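Local coordinates for protein estrogen receptor (Crassostrea gigas, PDB 4N1Y) that probably acts in gene transcription as a constitutively active member of the nuclear hormone receptor family, a molluscan relative of the hormone-switched estrogen receptors, at residues V153-L156 against A157-Q161; D64-L67 against S68-V71; S127-M130 against M131-H134. All coordinates share one frame; numbering follows the deposited sequence.

Contact 1 (V153-L156 against A157-Q161); sequences VRRL and ASYNQ
Arg155 lays its guanidinium over one face of the Tyr159 ring, a cation-pi contact built across the type I beta turn that runs from Leu156 to Tyr159 and leads into helix 159-180 of the nuclear receptor ligand-binding domain. Arg155 CZ stands 3.8 Å from the centroid of the Tyr159 ring, 18° off the ring normal. NH1 is the atom set over the centre of the ring, whereas NH2 drifts outward toward the phenol oxygen. The two flat groups are not stacked in parallel: their planes are 36° apart, and the guanidinium is tilted, with NH1 over the ring. Arginine suits this place because its long chain, extended from CG to NE, carries the charge out over the ring, while Arg155 CG makes an apolar contact of its own, 3.8 Å from Tyr159 CD1. The tyrosine meets it because CG is swung opposite its own backbone N (chi1 177°), which carries the ring back toward the residues before the helix. The far end of the arginine has a stronger mate: NH2 forms a salt bridge with Glu128 of the second subunit, and Gln132 of that subunit packs on both Arg155 and Tyr159, so the pair belongs to the dimer interface. Cutting Tyr159 back to an alanine here is likely to take away the surface under the guanidinium, leaving Arg155 held by its polar partners alone and less firmly directed at the glutamate across the interface. The turn itself is closed by a backbone hydrogen bond from Tyr159 N to Leu156 O, at 2.9 Å.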
loop_
_atom_site.group_PDB
_atom_site.type_symbol
_atom_site.label_atom_id
_atom_site.label_comp_id
_atom_site.label_asym_id
_atom_site.label_seq_id
_atom_site.Cartn_x
_atom_site.Cartn_y
_atom_site.Cartn_z
ATOM N N VAL B 153 -8.506 1.022 -7.395
ATOM C CA VAL B 153 -7.695 1.234 -8.588
ATOM C C VAL B 153 -8.369 0.655 -9.826
ATOM O O VAL B 153 -8.049 1.030 -10.954
ATOM C CB VAL B 153 -6.286 0.624 -8.432
ATOM C CG1 VAL B 153 -6.332 -0.920 -8.408
ATOM C CG2 VAL B 153 -5.351 1.156 -9.520
ATOM N N ARG B 154 -9.309 -0.255 -9.599
ATOM C CA ARG B 154 -10.124 -0.832 -10.663
ATOM C C ARG B 154 -11.129 0.192 -11.182
ATOM O O ARG B 154 -11.562 1.080 -10.455
ATOM C CB ARG B 154 -10.850 -2.077 -10.143
ATOM C CG ARG B 154 -9.946 -3.271 -9.839
ATOM C CD ARG B 154 -10.747 -4.397 -9.190
ATOM N NE ARG B 154 -11.426 -3.912 -7.986
ATOM C CZ ARG B 154 -12.273 -4.624 -7.244
ATOM N NH1 ARG B 154 -12.583 -5.876 -7.580
ATOM N NH2 ARG B 154 -12.831 -4.069 -6.169
ATOM N N ARG B 155 -11.557 0.018 -12.420
ATOM C CA ARG B 155 -12.468 0.968 -13.054
ATOM C C ARG B 155 -13.906 0.895 -12.554
ATOM O O ARG B 155 -14.572 -0.140 -12.650
ATOM C CB ARG B 155 -12.433 0.735 -14.557
ATOM C CG ARG B 155 -11.263 1.364 -15.246
ATOM C CD ARG B 155 -11.219 0.949 -16.708
ATOM N NE ARG B 155 -10.178 1.678 -17.413
ATOM C CZ ARG B 155 -10.316 2.948 -17.763
ATOM N NH1 ARG B 155 -11.469 3.548 -17.525
ATOM N NH2 ARG B 155 -9.344 3.596 -18.387
ATOM N N LEU B 156 -14.376 2.021 -12.034
ATOM C CA LEU B 156 -15.758 2.185 -11.607
ATOM C C LEU B 156 -16.569 3.022 -12.612
ATOM O O LEU B 156 -16.001 3.682 -13.474
ATOM C CB LEU B 156 -15.801 2.854 -10.238
ATOM C CG LEU B 156 -15.191 2.129 -9.049
ATOM C CD1 LEU B 156 -15.131 3.115 -7.919
ATOM C CD2 LEU B 156 -16.031 0.922 -8.660
ATOM N N ALA B 157 -17.889 3.009 -12.486
ATOM C CA ALA B 157 -18.740 3.836 -13.332
ATOM C C ALA B 157 -18.299 5.306 -13.300
ATOM O O ALA B 157 -18.310 6.012 -14.313
ATOM C CB ALA B 157 -20.181 3.697 -12.904
ATOM N N SER B 158 -17.908 5.767 -12.125
ATOM C CA SER B 158 -17.543 7.162 -11.951
ATOM C C SER B 158 -16.062 7.408 -12.258
ATOM O O SER B 158 -15.457 8.345 -11.734
ATOM C CB SER B 158 -17.879 7.611 -10.532
ATOM O OG SER B 158 -19.259 7.418 -10.266
ATOM N N TYR B 159 -15.478 6.545 -13.086
ATOM C CA TYR B 159 -14.053 6.616 -13.393
ATOM C C TYR B 159 -13.553 8.019 -13.737
ATOM O O TYR B 159 -12.548 8.469 -13.196
ATOM C CB TYR B 159 -13.714 5.669 -14.540
ATOM C CG TYR B 159 -12.269 5.744 -14.971
ATOM C CD1 TYR B 159 -11.287 5.055 -14.273
ATOM C CD2 TYR B 159 -11.882 6.503 -16.076
ATOM C CE1 TYR B 159 -9.966 5.111 -14.658
ATOM C CE2 TYR B 159 -10.546 6.563 -16.473
ATOM C CZ TYR B 159 -9.599 5.865 -15.752
ATOM O OH TYR B 159 -8.274 5.899 -16.111
ATOM N N ASN B 160 -14.262 8.698 -14.627
ATOM C CA ASN B 160 -13.880 10.030 -15.074
ATOM C C ASN B 160 -13.680 11.037 -13.992
ATOM O O ASN B 160 -12.641 11.685 -13.887
ATOM C CB ASN B 160 -14.960 10.604 -15.960
ATOM C CG ASN B 160 -14.914 10.050 -17.299
ATOM O OD1 ASN B 160 -13.863 9.588 -17.732
ATOM N ND2 ASN B 160 -16.043 10.095 -18.003
ATOM N N GLN B 161 -14.701 11.104 -13.154
ATOM C CA GLN B 161 -14.828 12.105 -12.123
ATOM C C GLN B 161 -13.771 11.869 -11.057
ATOM O O GLN B 161 -13.183 12.815 -10.534
ATOM C CB GLN B 161 -16.233 12.015 -11.579
ATOM C CG GLN B 161 -17.131 11.548 -12.721
ATOM C CD GLN B 161 -18.561 11.266 -12.332
ATOM O OE1 GLN B 161 -19.137 11.936 -11.471
ATOM N NE2 GLN B 161 -19.136 10.232 -12.951
#

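Contact 2 (D64-L67 against S68-V71); sequences DLSL and SDQV
Ser66 and Asp69 meet at an N-cap, where the chain enters helix 67-89 of the nuclear receptor ligand-binding domain. The capping bond runs from Asp69 N to Ser66 OG at 3.3 Å, with OG held between its backbone N and carbonyl carbon (chi1 75°) and so turned back to an amide of the first turn. Serine suits the cap because its short side chain can stand in for the carbonyl that a preceding turn would supply. Asp69 is largely buried; its OD2 takes a hydrogen bond from Ser158 OG, and its negative charge next to the helix N terminus would be expected to suit the helix dipole. Ser68 OG adds a weak bond to Asp69 OD1.

Backbone bonds start the helix: Gln70 N to Ser66 O at 2.9 Å and Val71 N to Leu67 O.

Apolar contact is made by Gln70 CG, which rests 3.9 Å from Leu65 CB. Separately, the Leu67 methyl CD2 lies against the amide nitrogen of Gln70, 3.8 Å from NE2.

One side chain reaches back to the main chain. Gln70, extended beyond CG, donates NE2 to Leu65 O at 2.8 Å, the oxygen lying in the plane of the amide.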
loop_
_atom_site.group_PDB
_atom_site.type_symbol
_atom_site.label_atom_id
_atom_site.label_comp_id
_atom_site.label_asym_id
_atom_site.label_seq_id
_atom_site.Cartn_x
_atom_site.Cartn_y
_atom_site.Cartn_z
ATOM N N ASP B 64 -20.552 14.287 -6.568
ATOM C CA ASP B 64 -20.925 14.111 -7.968
ATOM C C ASP B 64 -20.655 12.695 -8.508
ATOM O O ASP B 64 -21.050 12.380 -9.632
ATOM C CB ASP B 64 -20.232 15.163 -8.824
ATOM C CG ASP B 64 -20.667 16.571 -8.462
ATOM O OD1 ASP B 64 -21.898 16.806 -8.346
ATOM O OD2 ASP B 64 -19.779 17.433 -8.261
ATOM N N LEU B 65 -19.967 11.858 -7.726
ATOM C CA LEU B 65 -19.847 10.428 -8.037
ATOM C C LEU B 65 -21.219 9.736 -7.867
ATOM O O LEU B 65 -22.092 10.242 -7.152
ATOM C CB LEU B 65 -18.818 9.765 -7.123
ATOM C CG LEU B 65 -17.436 10.414 -7.075
ATOM C CD1 LEU B 65 -16.532 9.707 -6.092
ATOM C CD2 LEU B 65 -16.812 10.398 -8.451
ATOM N N SER B 66 -21.424 8.599 -8.526
ATOM C CA SER B 66 -22.623 7.789 -8.288
ATOM C C SER B 66 -22.705 7.335 -6.823
ATOM O O SER B 66 -21.666 7.196 -6.158
ATOM C CB SER B 66 -22.644 6.586 -9.228
ATOM O OG SER B 66 -21.716 5.602 -8.809
ATOM N N LEU B 67 -23.920 7.138 -6.306
ATOM C CA LEU B 67 -24.063 6.668 -4.925
ATOM C C LEU B 67 -23.316 5.380 -4.662
ATOM O O LEU B 67 -22.548 5.297 -3.702
ATOM C CB LEU B 67 -25.520 6.473 -4.535
ATOM C CG LEU B 67 -26.340 7.705 -4.157
ATOM C CD1 LEU B 67 -26.649 7.606 -2.674
ATOM C CD2 LEU B 67 -25.615 9.006 -4.443
ATOM N N SER B 68 -23.514 4.391 -5.524
ATOM C CA SER B 68 -22.806 3.130 -5.364
ATOM C C SER B 68 -21.269 3.344 -5.231
ATOM O O SER B 68 -20.617 2.707 -4.405
ATOM C CB SER B 68 -23.134 2.189 -6.527
ATOM O OG SER B 68 -22.078 2.157 -7.470
ATOM N N ASP B 69 -20.699 4.252 -6.018
ATOM C CA ASP B 69 -19.254 4.470 -5.974
ATOM C C ASP B 69 -18.842 5.308 -4.750
ATOM O O ASP B 69 -17.749 5.121 -4.206
ATOM C CB ASP B 69 -18.771 5.120 -7.274
ATOM C CG ASP B 69 -18.845 4.164 -8.465
ATOM O OD1 ASP B 69 -18.929 2.933 -8.248
ATOM O OD2 ASP B 69 -18.825 4.639 -9.622
ATOM N N GLN B 70 -19.708 6.220 -4.314
ATOM C CA GLN B 70 -19.470 6.917 -3.057
ATOM C C GLN B 70 -19.353 5.920 -1.918
ATOM O O GLN B 70 -18.399 5.954 -1.143
ATOM C CB GLN B 70 -20.565 7.930 -2.767
ATOM C CG GLN B 70 -20.579 9.076 -3.750
ATOM C CD GLN B 70 -21.609 10.103 -3.398
ATOM O OE1 GLN B 70 -21.847 10.365 -2.221
ATOM N NE2 GLN B 70 -22.197 10.732 -4.407
ATOM N N VAL B 71 -20.313 5.012 -1.826
ATOM C CA VAL B 71 -20.241 3.985 -0.812
ATOM C C VAL B 71 -18.984 3.156 -1.051
ATOM O O VAL B 71 -18.233 2.890 -0.119
ATOM C CB VAL B 71 -21.494 3.088 -0.813
ATOM C CG1 VAL B 71 -21.274 1.863 0.056
ATOM C CG2 VAL B 71 -22.727 3.884 -0.347
#

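Contact 3 (S127-M130 against M131-H134); sequences SEQM and MQNH
With CG beside its backbone N (chi1 -75°), Asn133 turns its amide back toward the last helical turn and sets ND2 2.8 Å from Gln129 O. Gln129, by contrast, folds at chi2 (-61°), so that its amide comes alongside that of Gln132, the two side chains pointing the same way and Gln129 NE2 3.3 Å from Gln132 OE1. These groups lie at the C-terminal end of helix 117-132, which closes in a Schellman motif. Helical bonds persist up to it, as from Gln132 N to Glu128 O at 2.8 Å. Gln129 O then takes two hydrogen bonds from one residue, Asn133 N and Asn133 ND2, which reach it from opposite faces of its plane. The ND2 bond is bent (134° at the hydrogen), with the oxygen tilted out of the Asn133 amide plane. Asparagine suits the spot because its short amide can fold back to add a second donor to a carbonyl that its own backbone N-H already bonds. His134 adopts the left-handed backbone conformation of the C-prime position and donates its N-H to Met131 O, 3.2 Å from His134 N. On another side of the helix, Met131 bends at its thioether and brings CE 4.0 Å from Glu128 CG, an apolar methyl beside the CG methylene of a charged residue. The Glu128 carboxylate itself is engaged by Arg155 of the second subunit, whose Tyr159 packs on Gln129. Within the chain, Ser127 OG bonds Ala87 O of helix 67-89, Met130 is buried against Leu84 and Ala87 of that helix and Leu194 of helix 187-215, and Asn133 touches His187 at the start of helix 187-215.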
loop_
_atom_site.group_PDB
_atom_site.type_symbol
_atom_site.label_atom_id
_atom_site.label_comp_id
_atom_site.label_asym_id
_atom_site.label_seq_id
_atom_site.Cartn_x
_atom_site.Cartn_y
_atom_site.Cartn_z
ATOM N N SER B 127 3.733 7.364 11.961
ATOM C CA SER B 127 3.635 8.584 12.760
ATOM C C SER B 127 4.989 9.286 12.897
ATOM O O SER B 127 5.108 10.492 12.637
ATOM C CB SER B 127 3.078 8.279 14.145
ATOM O OG SER B 127 2.751 9.478 14.830
ATOM N N GLU B 128 6.015 8.510 13.231
ATOM C CA GLU B 128 7.350 9.048 13.375
ATOM C C GLU B 128 7.861 9.659 12.077
ATOM O O GLU B 128 8.536 10.695 12.083
ATOM C CB GLU B 128 8.327 7.967 13.802
ATOM C CG GLU B 128 9.592 8.551 14.388
ATOM C CD GLU B 128 10.691 7.534 14.520
ATOM O OE1 GLU B 128 10.391 6.324 14.444
ATOM O OE2 GLU B 128 11.858 7.950 14.699
ATOM N N GLN B 129 7.536 9.021 10.959
ATOM C CA GLN B 129 7.957 9.542 9.677
ATOM C C GLN B 129 7.283 10.866 9.373
ATOM O O GLN B 129 7.922 11.779 8.838
ATOM C CB GLN B 129 7.677 8.540 8.576
ATOM C CG GLN B 129 8.445 7.274 8.767
ATOM C CD GLN B 129 9.921 7.507 8.762
ATOM O OE1 GLN B 129 10.429 8.296 7.969
ATOM N NE2 GLN B 129 10.633 6.829 9.660
ATOM N N MET B 130 6.014 10.984 9.747
ATOM C CA MET B 130 5.296 12.239 9.549
ATOM C C MET B 130 5.954 13.340 10.367
ATOM O O MET B 130 6.106 14.474 9.903
ATOM C CB MET B 130 3.832 12.102 9.928
ATOM C CG MET B 130 3.062 11.082 9.104
ATOM S SD MET B 130 1.399 10.929 9.804
ATOM C CE MET B 130 0.439 10.379 8.407
ATOM N N MET B 131 6.303 13.002 11.603
ATOM C CA MET B 131 7.009 13.923 12.486
ATOM C C MET B 131 8.316 14.353 11.844
ATOM O O MET B 131 8.659 15.522 11.830
ATOM C CB MET B 131 7.276 13.280 13.856
ATOM C CG MET B 131 8.075 14.162 14.791
ATOM S SD MET B 131 8.758 13.317 16.230
ATOM C CE MET B 131 10.054 12.349 15.440
ATOM N N GLN B 132 9.054 13.384 11.327
ATOM C CA GLN B 132 10.341 13.661 10.719
ATOM C C GLN B 132 10.233 14.482 9.433
ATOM O O GLN B 132 11.131 15.251 9.116
ATOM C CB GLN B 132 11.067 12.348 10.444
ATOM C CG GLN B 132 11.573 11.673 11.710
ATOM C CD GLN B 132 12.470 10.491 11.419
ATOM O OE1 GLN B 132 12.087 9.568 10.696
ATOM N NE2 GLN B 132 13.671 10.507 11.983
ATOM N N ASN B 133 9.134 14.327 8.698
ATOM C CA ASN B 133 8.930 15.093 7.474
ATOM C C ASN B 133 8.215 16.419 7.686
ATOM O O ASN B 133 7.817 17.076 6.724
ATOM C CB ASN B 133 8.165 14.268 6.463
ATOM C CG ASN B 133 9.021 13.219 5.841
ATOM O OD1 ASN B 133 9.907 13.527 5.042
ATOM N ND2 ASN B 133 8.781 11.962 6.204
ATOM N N HIS B 134 8.031 16.783 8.951
ATOM C CA HIS B 134 7.435 18.059 9.333
ATOM C C HIS B 134 6.136 18.308 8.592
ATOM O O HIS B 134 5.915 19.381 8.031
ATOM C CB HIS B 134 8.428 19.179 9.088
ATOM C CG HIS B 134 9.671 19.047 9.908
ATOM N ND1 HIS B 134 9.710 19.340 11.253
ATOM C CD2 HIS B 134 10.912 18.617 9.580
ATOM C CE1 HIS B 134 10.928 19.117 11.714
ATOM N NE2 HIS B 134 11.677 18.679 10.718
#

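How the contacts relate
From the N terminus, contact 2 comes first, where the loop after helix 34-56 becomes helix 67-89. Contact 3 follows at the far end of helix 117-132, and contact 1 where the loop after helix 137-149 enters helix 159-180. Each is a short local closure, and the three run in series without nesting or crossing. Contacts 1 and 2 nevertheless adjoin: Ser158 OG also reaches Ser66 N, 3.0 Å away, a probable hydrogen bond, so two helix starts are joined. Within one chain the centres of contacts 1 and 3 are about 32 Å apart, yet contact 3 of one subunit meets contact 1 of the other across the dimer interface.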